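Local coordinates for protein putative hexose oxidase (Nonomuraea sp. ATCC 39727, PDB 5AWV) that is a putative FAD-linked hexose oxidase that binds the glycopeptide antibiotic teicoplanin and probably oxidises one of its sugars, at residues N408-D411 with P412-A416. Residues are numbered along the deposited sequence; the frame is centred on the assembly and turned at random.
Sequences NTVD and PAATA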
# COMPACT_ATOMS: atom_id res chain seq x y z
N ASN A 408 -6.41 -13.39 11.86
CA ASN A 408 -6.79 -14.76 11.66
C ASN A 408 -8.11 -15.13 12.30
O ASN A 408 -8.45 -16.28 12.31
CB ASN A 408 -5.72 -15.71 12.16
CG ASN A 408 -4.35 -15.51 11.42
OD1 ASN A 408 -4.28 -14.82 10.48
ND2 ASN A 408 -3.32 -16.14 11.88
N THR A 409 -8.89 -14.15 12.69
CA THR A 409 -10.31 -14.42 13.08
C THR A 409 -11.23 -14.52 11.84
O THR A 409 -12.38 -14.93 11.95
CB THR A 409 -10.80 -13.32 13.99
OG1 THR A 409 -10.72 -12.06 13.30
CG2 THR A 409 -10.02 -13.23 15.30
N VAL A 410 -10.79 -14.05 10.69
CA VAL A 410 -11.61 -13.93 9.50
C VAL A 410 -11.55 -15.22 8.66
O VAL A 410 -10.50 -15.80 8.50
CB VAL A 410 -11.17 -12.71 8.68
CG1 VAL A 410 -11.96 -12.56 7.39
CG2 VAL A 410 -11.39 -11.42 9.52
N ASP A 411 -12.66 -15.67 8.13
CA ASP A 411 -12.69 -16.82 7.28
C ASP A 411 -11.94 -16.51 5.97
O ASP A 411 -12.09 -15.42 5.43
CB ASP A 411 -14.13 -17.12 6.93
CG ASP A 411 -14.27 -18.36 6.10
OD1 ASP A 411 -14.18 -18.27 4.87
OD2 ASP A 411 -14.38 -19.46 6.71
N PRO A 412 -11.18 -17.43 5.42
CA PRO A 412 -10.45 -17.23 4.20
C PRO A 412 -11.24 -16.72 3.00
O PRO A 412 -10.66 -16.07 2.15
CB PRO A 412 -9.86 -18.60 3.89
CG PRO A 412 -10.11 -19.44 5.02
CD PRO A 412 -10.88 -18.74 6.06
N ALA A 413 -12.55 -17.04 2.91
CA ALA A 413 -13.41 -16.59 1.81
C ALA A 413 -14.20 -15.29 2.09
O ALA A 413 -14.81 -14.77 1.15
CB ALA A 413 -14.43 -17.71 1.45
N ALA A 414 -14.18 -14.81 3.33
CA ALA A 414 -14.91 -13.61 3.76
C ALA A 414 -14.37 -12.37 3.24
O ALA A 414 -15.10 -11.36 3.17
CB ALA A 414 -15.09 -13.54 5.28
N THR A 415 -13.09 -12.41 2.84
CA THR A 415 -12.49 -11.34 2.06
C THR A 415 -11.73 -11.96 0.95
O THR A 415 -11.62 -13.17 0.88
CB THR A 415 -11.52 -10.42 2.88
OG1 THR A 415 -10.32 -11.15 3.21
CG2 THR A 415 -12.20 -9.91 4.11
N ALA A 416 -11.16 -11.13 0.09
CA ALA A 416 -10.36 -11.64 -1.03
C ALA A 416 -8.93 -12.11 -0.59
O ALA A 416 -8.25 -12.83 -1.35
CB ALA A 416 -10.30 -10.66 -2.17
O HOH W 1 -10.35 -13.63 4.12
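One face of the Asp411 carboxylate lies over the start of the Pro412 ring, with CD almost straight above Asp411 CG at 3.4 Å and Pro412 N beside it. OD1 takes the Ala413 N-H at 2.8 Å on its anti side, with the donor tilted 30° out of the carboxylate plane; the N-H...O angle of 161° shows a fairly straight bond. With CG anti to the backbone N (chi1 -177°), the carboxylate stands beside the carbonyl carbon, where it can reach forward two residues, the signature of an Asx turn. A type I beta turn is superimposed: Ala414 N donates to Asp411 O at 3.0 Å from above the carbonyl plane, and the backbone angles of Pro412 and Ala413 fit its two corners. The same Asp411 O accepts a bond from a water at 2.8 Å, which also bonds Thr415 OG1. Arg420 holds that hydroxyl too. At the open end of the turn, Val410 CG1 packs on Ala414 CB at 3.9 Å. This surface turn belongs to the loop linking neighbouring strands 395-402 and 424-432 of the seven-stranded antiparallel sheet; Trp211 of helix 207-212 bonds Ala413 O, and Asn498, just before helix 499-509, bonds Pro412 O.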